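PDB 4P4M: DNA polymerase beta, which probably repairs DNA by filling gaps at damaged sites, adding deoxynucleotides from their triphosphates to a growing strand as a family X DNA polymerase. Local coordinates for residues Y187-P192 against T288-K293; V197-S202 against V272-I277; Y166-C171 against F179-C184. One frame throughout, in Å; residues are numbered along the deposited sequence.

Contact 1: Y187-P192 against T288-K293; sequences YRRRHP and TFTGSK. With D3T (2',3'-dideoxy-thymidine-5'-triphosphate), chain D.
A cis peptide joins G291 to S292, a feature shared with mammalian polymerase beta, and the guanidinium of R189 is fitted against this kink. G291 has a positive phi (67°) and lies with its bare CA 3.6 Å from C2' of the dideoxythymidine triphosphate, so the turn itself forms a wall of the nucleotide pocket. R189 bends at chi3 (-49°), which brings its guanidinium round so that NH1 is gripped twice: it donates to T290 O at 2.7 Å, nearly along the C=O axis, and to O2B of the triphosphate at 2.8 Å. Both acceptors lie at the guanidinium edge, in its plane, which fixes the rotation of the group. NH2 adds a weak bond to the same phosphate oxygen and a salt bridge to D377, while S292 CB sits 3.8 Å above the guanidinium plane, over its centre. The positive guanidinium probably offsets part of the negative charge of the beta phosphate. On the other flank R188 runs out extended, and its NH1 reaches T290 OG1 at 2.9 Å, crossing that side chain at about a right angle; the same hydroxyl also bonds M286 O, and R188 NH2 is paired with E359. The contact thus joins the Schellman-terminated end of helix 185-188 to the break between helices 282-290 and 293-305, with S292 OG capping F295 N and F289 packed on strands 193-203 and 270-277.

Contact 2: V197-S202 against V272-I277; sequences VDAILS and VDIRLI. With MG (magnesium ion), chain E; D3T (2',3'-dideoxy-thymidine-5'-triphosphate), chain D; nucleotides of chain B; nucleotides of chain C.
Segments 197-202 and 272-277, from strands 193-203 and 270-277, run parallel, their axes 4.7 Å apart at the closest and inclined by 26°. V197 pairs with V272, D198 with D273, and so on in step. The ladder alternates between the chains: D273 N donates to V197 O, A199 N to D273 O, R275 N to A199 O, L201 N to R275 O and I277 N to L201 O. The first of these is almost straight (174°), with D273 N nearly on the C=O axis of V197. The backbones of D198, I200 and S202 are hydrogen-bonded instead to C184, L182 and S180, on and just after strand 179-183. On one face V197, A199 and L201 meet V272, I274 and L276. L201 and L276 lie side by side and point the same way, each with CG anti to the backbone N, and L276 CD1 touches L201 CG at 4.0 Å. This is the central sheet of the palm, and its opposite face carries the acidic residues of the polymerase active site. D198 OD2 binds magnesium at 2.2 Å; D196, a water and one oxygen from each of the three phosphates complete the sphere, so the ion gathers the triphosphate against the strand. D273 occupies the place of the third carboxylate in family X: its OD2 stands 3.8 Å from D198 OD1 and 3.2 Å from C5' of DA5 of chain B. Such crowding of negative charge probably favours cation binding. Further along, the side chains of I200 and I277 cross obliquely, with I200 CG2 3.9 Å from I277 CG1. R275, modelled in two conformers, folds at chi2 and chi3 in the one described, laying a guanidinium face against the sugar of DC4 of chain C, with NH2 3.6 Å from C5' and salt-bridged to E312.

Contact 3: Y166-C171 against F179-C184; sequences YLREKC and FSILIC
I181 is the centre of this packing, its side chain pushed from strand 179-183 against helix 157-175. The CG1 branch does most of the touching: it meets C171 CB at 3.7 Å and also rests near the carbonyl oxygen of L167, while CG2 lies 4.1 Å from L167 CB. The pair is an alpha-beta unit of the palm, a nucleotidyltransferase-type domain, in which the helix turns back through a short connection into an edge of the sheet; the axes of helix segment 166-171 and strand 179-183 run antiparallel (172°) and come within 7.7 Å. L167 and C171, one helical turn apart, thus straddle the isoleucine. To one side, L167 CD1 touches I183 CD1, the two side chains crossing at about a right angle. To the other, C171, with SG anti to its backbone N, sets the sulphur 3.8 Å from F179 CB, and the ring of F179 leads away toward V219 of helix 219-229. L201 and F223 also bear on C171, and L227 on L167, so both C171 and L167 are buried. Outward lies R168, whose extended chain runs beside the strand with CG near I181 CB. L182 starts off away from the helix, yet its CD2 comes back to the guanidinium edge, 3.9 Å from R168 NH2. R168 NE donates a nearly straight bond (170°) to I181 O at 2.9 Å: the oxygen is in the guanidinium plane, but the donor stands 26° out of the carbonyl plane.

In the fold
Contact 3 comes first along the chain; contact 1 then opens at helix 185-188 and closes after helix 282-290, with both strands of contact 2 lying between its two segments. Contacts 2 and 3 share the palm sheet: their centres are about 9 Å apart, and strands 179-183 and 193-203 are neighbours, with probable backbone hydrogen bonds S180 N to S202 O and, just past the strand, C184 N to D198 O. Contact 1 lies about 13 Å from contact 2 and 17 Å from contact 3, centre to centre, with F289 resting on I200, R275 and I277. Helix 157-175 of contact 3 packs on this sheet, while contacts 1 and 2 both help bind the nucleotide, contact 2 also its magnesium.

Contact 1: Y187-P192 against T288-K293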
loop_
_atom_site.group_PDB
_atom_site.type_symbol
_atom_site.label_atom_id
_atom_site.label_comp_id
_atom_site.label_asym_id
_atom_site.label_seq_id
_atom_site.Cartn_x
_atom_site.Cartn_y
_atom_site.Cartn_z
ATOM N N TYR A 187 0.751 9.561 -7.290
ATOM C CA TYR A 187 1.557 9.616 -8.508
ATOM C C TYR A 187 0.720 9.340 -9.762
ATOM O O TYR A 187 0.783 10.096 -10.736
ATOM C CB TYR A 187 2.703 8.604 -8.411
ATOM C CG TYR A 187 3.500 8.370 -9.687
ATOM C CD1 TYR A 187 4.425 9.309 -10.136
ATOM C CD2 TYR A 187 3.370 7.185 -10.408
ATOM C CE1 TYR A 187 5.174 9.086 -11.285
ATOM C CE2 TYR A 187 4.112 6.955 -11.564
ATOM C CZ TYR A 187 5.010 7.909 -11.994
ATOM O OH TYR A 187 5.755 7.690 -13.130
ATOM N N ARG A 188 -0.056 8.257 -9.749
ATOM C CA ARG A 188 -0.930 7.961 -10.891
ATOM C C ARG A 188 -2.031 9.032 -11.044
ATOM O O ARG A 188 -2.519 9.282 -12.161
ATOM C CB ARG A 188 -1.524 6.542 -10.785
ATOM C CG ARG A 188 -2.454 6.157 -11.965
ATOM C CD ARG A 188 -2.686 4.631 -12.091
ATOM N NE ARG A 188 -3.530 4.317 -13.256
ATOM C CZ ARG A 188 -4.831 4.024 -13.193
ATOM N NH1 ARG A 188 -5.457 3.988 -12.017
ATOM N NH2 ARG A 188 -5.516 3.771 -14.306
ATOM N N ARG A 189 -2.401 9.682 -9.936
ATOM C CA ARG A 189 -3.348 10.806 -9.971
ATOM C C ARG A 189 -2.669 12.111 -10.435
ATOM O O ARG A 189 -3.289 13.182 -10.443
ATOM C CB ARG A 189 -4.052 10.993 -8.609
ATOM C CG ARG A 189 -4.835 9.741 -8.133
ATOM C CD ARG A 189 -5.979 10.059 -7.142
ATOM N NE ARG A 189 -5.592 10.931 -6.029
ATOM C CZ ARG A 189 -4.930 10.535 -4.943
ATOM N NH1 ARG A 189 -4.540 9.264 -4.812
ATOM N NH2 ARG A 189 -4.641 11.417 -3.989
ATOM N N ARG A 190 -1.403 11.998 -10.833
ATOM C CA ARG A 190 -0.631 13.117 -11.411
ATOM C C ARG A 190 -0.344 14.298 -10.478
ATOM O O ARG A 190 -0.161 15.439 -10.937
ATOM C CB ARG A 190 -1.264 13.602 -12.726
ATOM C CG ARG A 190 -1.334 12.498 -13.785
ATOM C CD ARG A 190 -2.054 12.958 -15.044
ATOM N NE ARG A 190 -1.347 14.039 -15.721
ATOM C CZ ARG A 190 -0.406 13.854 -16.642
ATOM N NH1 ARG A 190 -0.053 12.625 -16.996
ATOM N NH2 ARG A 190 0.184 14.900 -17.207
ATOM N N HIS A 191 -0.284 14.030 -9.176
ATOM C CA HIS A 191 0.139 15.058 -8.225
ATOM C C HIS A 191 1.622 15.375 -8.426
ATOM O O HIS A 191 2.424 14.475 -8.680
ATOM C CB HIS A 191 -0.108 14.607 -6.778
ATOM C CG HIS A 191 -1.561 14.508 -6.407
ATOM N ND1 HIS A 191 -2.001 14.598 -5.105
ATOM C CD2 HIS A 191 -2.662 14.320 -7.171
ATOM C CE1 HIS A 191 -3.319 14.474 -5.080
ATOM N NE2 HIS A 191 -3.745 14.304 -6.314
ATOM N N PRO A 192 1.996 16.660 -8.323
ATOM C CA PRO A 192 3.415 17.027 -8.437
ATOM C C PRO A 192 4.286 16.446 -7.313
ATOM O O PRO A 192 5.493 16.299 -7.517
ATOM C CB PRO A 192 3.395 18.571 -8.394
ATOM C CG PRO A 192 2.053 18.935 -7.847
ATOM C CD PRO A 192 1.114 17.843 -8.290
ATOM N N THR A 288 -8.437 0.630 -6.353
ATOM C CA THR A 288 -8.221 0.755 -4.911
ATOM C C THR A 288 -6.926 1.492 -4.596
ATOM O O THR A 288 -6.909 2.425 -3.776
ATOM C CB THR A 288 -8.180 -0.635 -4.212
ATOM O OG1 THR A 288 -9.481 -1.233 -4.251
ATOM C CG2 THR A 288 -7.734 -0.494 -2.758
ATOM N N PHE A 289 -5.829 1.074 -5.222
ATOM C CA PHE A 289 -4.534 1.627 -4.818
ATOM C C PHE A 289 -4.215 2.978 -5.455
ATOM O O PHE A 289 -3.286 3.652 -5.044
ATOM C CB PHE A 289 -3.405 0.595 -4.958
ATOM C CG PHE A 289 -3.643 -0.631 -4.120
ATOM C CD1 PHE A 289 -3.737 -0.520 -2.740
ATOM C CD2 PHE A 289 -3.819 -1.873 -4.705
ATOM C CE1 PHE A 289 -3.982 -1.638 -1.947
ATOM C CE2 PHE A 289 -4.068 -2.996 -3.920
ATOM C CZ PHE A 289 -4.148 -2.873 -2.543
ATOM N N THR A 290 -5.019 3.378 -6.434
ATOM C CA THR A 290 -4.958 4.739 -6.971
ATOM C C THR A 290 -5.721 5.733 -6.075
ATOM O O THR A 290 -5.275 6.859 -5.874
ATOM C CB THR A 290 -5.468 4.798 -8.447
ATOM O OG1 THR A 290 -4.628 3.973 -9.270
ATOM C CG2 THR A 290 -5.425 6.246 -8.997
ATOM N N GLY A 291 -6.856 5.323 -5.518
ATOM C CA GLY A 291 -7.594 6.211 -4.627
ATOM C C GLY A 291 -8.162 7.417 -5.372
ATOM O O GLY A 291 -8.466 7.309 -6.567
ATOM N N SER A 292 -8.305 8.570 -4.714
ATOM C CA SER A 292 -7.920 8.819 -3.328
ATOM C C SER A 292 -8.706 7.982 -2.332
ATOM O O SER A 292 -9.638 7.264 -2.695
ATOM C CB SER A 292 -8.183 10.294 -2.995
ATOM O OG SER A 292 -9.589 10.516 -2.919
ATOM N N LYS A 293 -8.334 8.096 -1.060
ATOM C CA LYS A 293 -9.094 7.462 0.017
ATOM C C LYS A 293 -10.587 7.817 -0.026
ATOM O O LYS A 293 -11.449 6.925 0.050
ATOM C CB LYS A 293 -8.509 7.844 1.386
ATOM C CG LYS A 293 -9.370 7.406 2.568
ATOM C CD LYS A 293 -8.922 8.098 3.846
ATOM C CE LYS A 293 -9.653 7.556 5.066
ATOM N NZ LYS A 293 -11.124 7.764 4.977
HETATM P PA D3T D . -1.863 6.710 0.455
HETATM O O1A D3T D . -0.487 6.283 0.068
HETATM O O2A D3T D . -2.118 6.712 1.936
HETATM O "O5'" D3T D . -2.615 5.124 0.130
HETATM C "C5'" D3T D . -2.546 4.722 -1.143
HETATM C "C4'" D3T D . -3.949 4.231 -1.677
HETATM O "O4'" D3T D . -4.573 3.358 -0.729
HETATM C "C1'" D3T D . -5.945 3.569 -0.726
HETATM N N1 D3T D . -6.410 3.836 0.669
HETATM C C6 D3T D . -5.656 4.657 1.490
HETATM C C2 D3T D . -7.666 3.279 1.134
HETATM O O2 D3T D . -8.339 2.572 0.424
HETATM N N3 D3T D . -8.065 3.600 2.457
HETATM C C4 D3T D . -7.284 4.387 3.186
HETATM O O4 D3T D . -7.694 4.669 4.440
HETATM C C5 D3T D . -6.045 4.965 2.781
HETATM C C5M D3T D . -5.287 5.828 3.709
HETATM C "C2'" D3T D . -6.278 4.792 -1.612
HETATM C "C3'" D3T D . -4.920 5.423 -1.831
HETATM O O3A D3T D . -2.777 7.549 -0.471
HETATM P PB D3T D . -2.128 8.631 -1.673
HETATM O O1B D3T D . -1.266 7.685 -2.438
HETATM O O2B D3T D . -3.463 8.931 -2.290
HETATM O O3B D3T D . -1.409 9.879 -1.143
HETATM P PG D3T D . 0.186 10.216 -0.645
HETATM O O1G D3T D . 0.972 8.945 -0.769
HETATM O O2G D3T D . -0.005 10.656 0.799
HETATM O O3G D3T D . 0.655 11.282 -1.611
#

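Contact 2: V197-S202 against V272-I277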
loop_
_atom_site.group_PDB
_atom_site.type_symbol
_atom_site.label_atom_id
_atom_site.label_comp_id
_atom_site.label_asym_id
_atom_site.label_seq_id
_atom_site.Cartn_x
_atom_site.Cartn_y
_atom_site.Cartn_z
ATOM N N VAL A 197 5.574 5.587 -2.188
ATOM C CA VAL A 197 5.486 4.874 -3.462
ATOM C C VAL A 197 4.534 3.680 -3.301
ATOM O O VAL A 197 4.815 2.784 -2.507
ATOM C CB VAL A 197 6.879 4.356 -3.897
ATOM C CG1 VAL A 197 6.766 3.560 -5.215
ATOM C CG2 VAL A 197 7.855 5.508 -4.055
ATOM N N ASP A 198 3.414 3.671 -4.034
ATOM C CA ASP A 198 2.443 2.574 -3.963
ATOM C C ASP A 198 2.535 1.680 -5.191
ATOM O O ASP A 198 2.101 2.069 -6.285
ATOM C CB ASP A 198 1.007 3.111 -3.856
ATOM C CG ASP A 198 0.800 3.984 -2.626
ATOM O OD1 ASP A 198 0.956 3.485 -1.490
ATOM O OD2 ASP A 198 0.476 5.176 -2.802
ATOM N N ALA A 199 3.088 0.483 -5.017
ATOM C CA ALA A 199 3.306 -0.411 -6.149
ATOM C C ALA A 199 2.395 -1.645 -6.096
ATOM O O ALA A 199 2.102 -2.163 -5.014
ATOM C CB ALA A 199 4.776 -0.842 -6.207
ATOM N N ILE A 200 1.946 -2.089 -7.271
ATOM C CA ILE A 200 1.287 -3.390 -7.428
ATOM C C ILE A 200 2.207 -4.335 -8.190
ATOM O O ILE A 200 2.729 -3.993 -9.259
ATOM C CB ILE A 200 -0.044 -3.284 -8.228
ATOM C CG1 ILE A 200 -1.052 -2.404 -7.491
ATOM C CG2 ILE A 200 -0.636 -4.696 -8.504
ATOM C CD1 ILE A 200 -2.277 -2.021 -8.357
ATOM N N LEU A 201 2.417 -5.518 -7.620
ATOM C CA LEU A 201 3.135 -6.593 -8.291
ATOM C C LEU A 201 2.107 -7.647 -8.713
ATOM O O LEU A 201 1.318 -8.102 -7.892
ATOM C CB LEU A 201 4.164 -7.191 -7.326
ATOM C CG LEU A 201 4.918 -8.450 -7.763
ATOM C CD1 LEU A 201 5.811 -8.156 -8.978
ATOM C CD2 LEU A 201 5.733 -9.020 -6.597
ATOM N N SER A 202 2.099 -8.032 -9.987
ATOM C CA SER A 202 1.112 -9.005 -10.452
ATOM C C SER A 202 1.594 -9.796 -11.669
ATOM O O SER A 202 2.460 -9.332 -12.417
ATOM C CB SER A 202 -0.208 -8.300 -10.789
ATOM O OG SER A 202 -0.058 -7.404 -11.890
ATOM N N VAL A 272 8.100 2.850 0.783
ATOM C CA VAL A 272 7.732 2.025 -0.357
ATOM C C VAL A 272 6.765 0.936 0.109
ATOM O O VAL A 272 7.075 0.183 1.028
ATOM C CB VAL A 272 8.987 1.405 -1.037
ATOM C CG1 VAL A 272 8.580 0.434 -2.175
ATOM C CG2 VAL A 272 9.913 2.516 -1.573
ATOM N N ASP A 273 5.587 0.878 -0.519
ATOM C CA ASP A 273 4.579 -0.147 -0.224
ATOM C C ASP A 273 4.394 -1.028 -1.460
ATOM O O ASP A 273 4.168 -0.510 -2.553
ATOM C CB ASP A 273 3.223 0.512 0.128
ATOM C CG ASP A 273 3.240 1.249 1.464
ATOM O OD1 ASP A 273 4.228 1.145 2.229
ATOM O OD2 ASP A 273 2.233 1.926 1.761
ATOM N N ILE A 274 4.506 -2.351 -1.307
ATOM C CA ILE A 274 4.292 -3.262 -2.445
ATOM C C ILE A 274 3.139 -4.227 -2.130
ATOM O O ILE A 274 3.140 -4.845 -1.069
ATOM C CB ILE A 274 5.582 -4.078 -2.765
ATOM C CG1 ILE A 274 6.794 -3.146 -2.920
ATOM C CG2 ILE A 274 5.378 -4.985 -4.010
ATOM C CD1 ILE A 274 8.162 -3.862 -2.930
ATOM N N ARG A 275 2.139 -4.316 -3.016
ATOM C CA ARG A 275 1.036 -5.267 -2.821
ATOM C C ARG A 275 1.044 -6.294 -3.951
ATOM O O ARG A 275 1.104 -5.940 -5.131
ATOM C CB ARG A 275 -0.345 -4.573 -2.753
ATOM C CG ARG A 275 -0.707 -3.857 -1.424
ATOM C CD ARG A 275 -1.143 -4.809 -0.283
ATOM N NE ARG A 275 -2.253 -5.698 -0.643
ATOM C CZ ARG A 275 -3.493 -5.576 -0.169
ATOM N NH1 ARG A 275 -3.764 -4.612 0.695
ATOM N NH2 ARG A 275 -4.458 -6.421 -0.547
ATOM N N LEU A 276 0.993 -7.574 -3.580
ATOM C CA LEU A 276 0.958 -8.671 -4.551
ATOM C C LEU A 276 -0.509 -9.033 -4.838
ATOM O O LEU A 276 -1.267 -9.318 -3.908
ATOM C CB LEU A 276 1.698 -9.900 -3.986
ATOM C CG LEU A 276 1.671 -11.188 -4.828
ATOM C CD1 LEU A 276 2.326 -11.021 -6.216
ATOM C CD2 LEU A 276 2.327 -12.373 -4.053
ATOM N N ILE A 277 -0.901 -9.009 -6.113
ATOM C CA ILE A 277 -2.322 -9.089 -6.507
ATOM C C ILE A 277 -2.509 -10.120 -7.624
ATOM O O ILE A 277 -1.693 -10.176 -8.546
ATOM C CB ILE A 277 -2.827 -7.704 -7.022
ATOM C CG1 ILE A 277 -2.769 -6.638 -5.916
ATOM C CG2 ILE A 277 -4.262 -7.803 -7.625
ATOM C CD1 ILE A 277 -3.700 -6.899 -4.718
HETATM MG MG MG E . 0.600 7.018 -1.670
HETATM P PA D3T D . -1.863 6.710 0.455
HETATM O O1A D3T D . -0.487 6.283 0.068
HETATM O O2A D3T D . -2.118 6.712 1.936
HETATM O "O5'" D3T D . -2.615 5.124 0.130
HETATM C "C5'" D3T D . -2.546 4.722 -1.143
HETATM C "C4'" D3T D . -3.949 4.231 -1.677
HETATM O "O4'" D3T D . -4.573 3.358 -0.729
HETATM C "C1'" D3T D . -5.945 3.569 -0.726
HETATM N N1 D3T D . -6.410 3.836 0.669
HETATM C C6 D3T D . -5.656 4.657 1.490
HETATM C C2 D3T D . -7.666 3.279 1.134
HETATM O O2 D3T D . -8.339 2.572 0.424
HETATM N N3 D3T D . -8.065 3.600 2.457
HETATM C C4 D3T D . -7.284 4.387 3.186
HETATM O O4 D3T D . -7.694 4.669 4.440
HETATM C C5 D3T D . -6.045 4.965 2.781
HETATM C C5M D3T D . -5.287 5.828 3.709
HETATM C "C2'" D3T D . -6.278 4.792 -1.612
HETATM C "C3'" D3T D . -4.920 5.423 -1.831
HETATM O O3A D3T D . -2.777 7.549 -0.471
HETATM P PB D3T D . -2.128 8.631 -1.673
HETATM O O1B D3T D . -1.266 7.685 -2.438
HETATM O O2B D3T D . -3.463 8.931 -2.290
HETATM O O3B D3T D . -1.409 9.879 -1.143
HETATM P PG D3T D . 0.186 10.216 -0.645
HETATM O O1G D3T D . 0.972 8.945 -0.769
HETATM O O2G D3T D . -0.005 10.656 0.799
HETATM O O3G D3T D . 0.655 11.282 -1.611
ATOM P P DA B 5 0.956 3.959 5.681
ATOM O OP1 DA B 5 2.319 4.031 5.113
ATOM O OP2 DA B 5 0.150 5.191 5.767
ATOM O "O5'" DA B 5 0.176 2.838 4.872
ATOM C "C5'" DA B 5 -0.192 3.004 3.540
ATOM C "C4'" DA B 5 -0.784 1.707 3.031
ATOM O "O4'" DA B 5 -1.856 1.274 3.911
ATOM C "C3'" DA B 5 -1.430 1.873 1.663
ATOM O "O3'" DA B 5 -1.516 0.600 1.003
ATOM C "C2'" DA B 5 -2.784 2.441 2.090
ATOM C "C1'" DA B 5 -3.099 1.508 3.253
ATOM N N9 DA B 5 -4.106 1.949 4.232
ATOM C C8 DA B 5 -3.968 2.839 5.263
ATOM N N7 DA B 5 -5.055 2.987 5.991
ATOM C C5 DA B 5 -5.977 2.132 5.403
ATOM C C6 DA B 5 -7.328 1.818 5.692
ATOM N N6 DA B 5 -8.029 2.362 6.698
ATOM N N1 DA B 5 -7.946 0.914 4.897
ATOM C C2 DA B 5 -7.250 0.370 3.891
ATOM N N3 DA B 5 -5.985 0.588 3.523
ATOM C C4 DA B 5 -5.398 1.484 4.323
ATOM P P DC C 4 -6.784 -8.752 3.201
ATOM O OP1 DC C 4 -6.456 -9.675 2.090
ATOM O OP2 DC C 4 -7.580 -9.232 4.356
ATOM O "O5'" DC C 4 -5.422 -8.158 3.788
ATOM C "C5'" DC C 4 -4.500 -7.471 2.935
ATOM C "C4'" DC C 4 -3.185 -7.230 3.654
ATOM O "O4'" DC C 4 -3.378 -6.145 4.607
ATOM C "C3'" DC C 4 -2.622 -8.416 4.433
ATOM O "O3'" DC C 4 -1.210 -8.392 4.197
ATOM C "C2'" DC C 4 -3.024 -8.115 5.883
ATOM C "C1'" DC C 4 -3.094 -6.581 5.917
ATOM N N1 DC C 4 -4.180 -6.014 6.800
ATOM C C2 DC C 4 -3.855 -4.959 7.654
ATOM O O2 DC C 4 -2.689 -4.543 7.655
ATOM N N3 DC C 4 -4.813 -4.429 8.462
ATOM C C4 DC C 4 -6.056 -4.916 8.421
ATOM N N4 DC C 4 -6.962 -4.350 9.237
ATOM C C5 DC C 4 -6.414 -6.000 7.556
ATOM C C6 DC C 4 -5.458 -6.515 6.761
HETATM O O HOH W 1 1.764 7.725 -3.504
#

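Contact 3: Y166-C171 against F179-C184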
loop_
_atom_site.group_PDB
_atom_site.type_symbol
_atom_site.label_atom_id
_atom_site.label_comp_id
_atom_site.label_asym_id
_atom_site.label_seq_id
_atom_site.Cartn_x
_atom_site.Cartn_y
_atom_site.Cartn_z
ATOM N N TYR A 166 13.085 1.787 -11.862
ATOM C CA TYR A 166 13.970 0.917 -11.094
ATOM C C TYR A 166 13.258 -0.379 -10.704
ATOM O O TYR A 166 13.781 -1.472 -10.919
ATOM C CB TYR A 166 14.485 1.636 -9.834
ATOM C CG TYR A 166 15.536 0.865 -9.052
ATOM C CD1 TYR A 166 16.887 0.993 -9.352
ATOM C CD2 TYR A 166 15.175 0.007 -8.020
ATOM C CE1 TYR A 166 17.854 0.284 -8.635
ATOM C CE2 TYR A 166 16.132 -0.701 -7.297
ATOM C CZ TYR A 166 17.465 -0.560 -7.615
ATOM O OH TYR A 166 18.404 -1.267 -6.897
ATOM N N LEU A 167 12.069 -0.257 -10.121
ATOM C CA LEU A 167 11.322 -1.440 -9.681
ATOM C C LEU A 167 10.940 -2.334 -10.869
ATOM O O LEU A 167 10.998 -3.570 -10.768
ATOM C CB LEU A 167 10.078 -1.033 -8.876
ATOM C CG LEU A 167 10.371 -0.444 -7.479
ATOM C CD1 LEU A 167 9.147 0.254 -6.902
ATOM C CD2 LEU A 167 10.882 -1.520 -6.511
ATOM N N ARG A 168 10.554 -1.718 -11.991
ATOM C CA ARG A 168 10.219 -2.488 -13.200
ATOM C C ARG A 168 11.427 -3.265 -13.739
ATOM O O ARG A 168 11.322 -4.444 -14.121
ATOM C CB ARG A 168 9.651 -1.576 -14.304
ATOM C CG ARG A 168 8.220 -1.121 -14.052
ATOM C CD ARG A 168 7.642 -0.366 -15.255
ATOM N NE ARG A 168 6.195 -0.228 -15.138
ATOM C CZ ARG A 168 5.479 0.701 -15.756
ATOM N NH1 ARG A 168 6.081 1.593 -16.539
ATOM N NH2 ARG A 168 4.161 0.739 -15.587
ATOM N N GLU A 169 12.572 -2.599 -13.793
ATOM C CA GLU A 169 13.787 -3.263 -14.230
ATOM C C GLU A 169 14.170 -4.428 -13.312
ATOM O O GLU A 169 14.487 -5.514 -13.798
ATOM C CB GLU A 169 14.953 -2.271 -14.349
ATOM C CG GLU A 169 16.253 -2.944 -14.759
ATOM C CD GLU A 169 17.421 -1.977 -14.848
ATOM O OE1 GLU A 169 18.156 -1.834 -13.843
ATOM O OE2 GLU A 169 17.607 -1.368 -15.924
ATOM N N LYS A 170 14.149 -4.211 -11.994
ATOM C CA LYS A 170 14.563 -5.260 -11.054
ATOM C C LYS A 170 13.563 -6.415 -11.061
ATOM O O LYS A 170 13.944 -7.572 -10.920
ATOM C CB LYS A 170 14.745 -4.718 -9.619
ATOM C CG LYS A 170 15.811 -3.620 -9.473
ATOM C CD LYS A 170 17.009 -3.898 -10.375
ATOM C CE LYS A 170 18.062 -2.808 -10.303
ATOM N NZ LYS A 170 19.049 -2.986 -11.424
ATOM N N CYS A 171 12.280 -6.094 -11.214
ATOM C CA CYS A 171 11.259 -7.128 -11.365
ATOM C C CYS A 171 11.574 -8.038 -12.572
ATOM O O CYS A 171 11.591 -9.270 -12.453
ATOM C CB CYS A 171 9.865 -6.489 -11.486
ATOM S SG CYS A 171 8.476 -7.685 -11.666
ATOM N N PHE A 179 5.848 -11.452 -14.757
ATOM C CA PHE A 179 5.435 -10.475 -13.749
ATOM C C PHE A 179 5.511 -9.027 -14.239
ATOM O O PHE A 179 6.236 -8.717 -15.179
ATOM C CB PHE A 179 6.269 -10.642 -12.464
ATOM C CG PHE A 179 5.841 -11.812 -11.618
ATOM C CD1 PHE A 179 6.390 -13.067 -11.811
ATOM C CD2 PHE A 179 4.874 -11.651 -10.632
ATOM C CE1 PHE A 179 5.988 -14.145 -11.035
ATOM C CE2 PHE A 179 4.475 -12.722 -9.848
ATOM C CZ PHE A 179 5.030 -13.967 -10.050
ATOM N N SER A 180 4.748 -8.141 -13.605
ATOM C CA SER A 180 4.862 -6.717 -13.905
ATOM C C SER A 180 4.704 -5.847 -12.654
ATOM O O SER A 180 4.160 -6.293 -11.636
ATOM C CB SER A 180 3.831 -6.317 -14.960
ATOM O OG SER A 180 2.528 -6.440 -14.434
ATOM N N ILE A 181 5.186 -4.607 -12.752
ATOM C CA ILE A 181 5.053 -3.597 -11.697
ATOM C C ILE A 181 4.295 -2.378 -12.224
ATOM O O ILE A 181 4.582 -1.887 -13.329
ATOM C CB ILE A 181 6.444 -3.111 -11.193
ATOM C CG1 ILE A 181 7.158 -4.200 -10.396
ATOM C CG2 ILE A 181 6.288 -1.842 -10.339
ATOM C CD1 ILE A 181 6.658 -4.352 -8.952
ATOM N N LEU A 182 3.333 -1.897 -11.433
ATOM C CA LEU A 182 2.567 -0.679 -11.736
ATOM C C LEU A 182 2.567 0.229 -10.500
ATOM O O LEU A 182 2.272 -0.229 -9.392
ATOM C CB LEU A 182 1.114 -1.029 -12.095
ATOM C CG LEU A 182 0.843 -1.884 -13.344
ATOM C CD1 LEU A 182 -0.439 -2.717 -13.212
ATOM C CD2 LEU A 182 0.800 -1.017 -14.607
ATOM N N ILE A 183 2.889 1.506 -10.682
ATOM C CA ILE A 183 2.885 2.458 -9.569
ATOM C C ILE A 183 1.571 3.243 -9.579
ATOM O O ILE A 183 1.226 3.868 -10.586
ATOM C CB ILE A 183 4.078 3.445 -9.644
ATOM C CG1 ILE A 183 5.411 2.687 -9.788
ATOM C CG2 ILE A 183 4.090 4.365 -8.422
ATOM C CD1 ILE A 183 5.710 1.684 -8.651
ATOM N N CYS A 184 0.846 3.208 -8.464
ATOM C CA CYS A 184 -0.458 3.865 -8.350
ATOM C C CYS A 184 -0.393 5.065 -7.405
ATOM O O CYS A 184 0.483 5.900 -7.550
ATOM C CB CYS A 184 -1.526 2.864 -7.905
ATOM S SG CYS A 184 -1.747 1.513 -9.113
#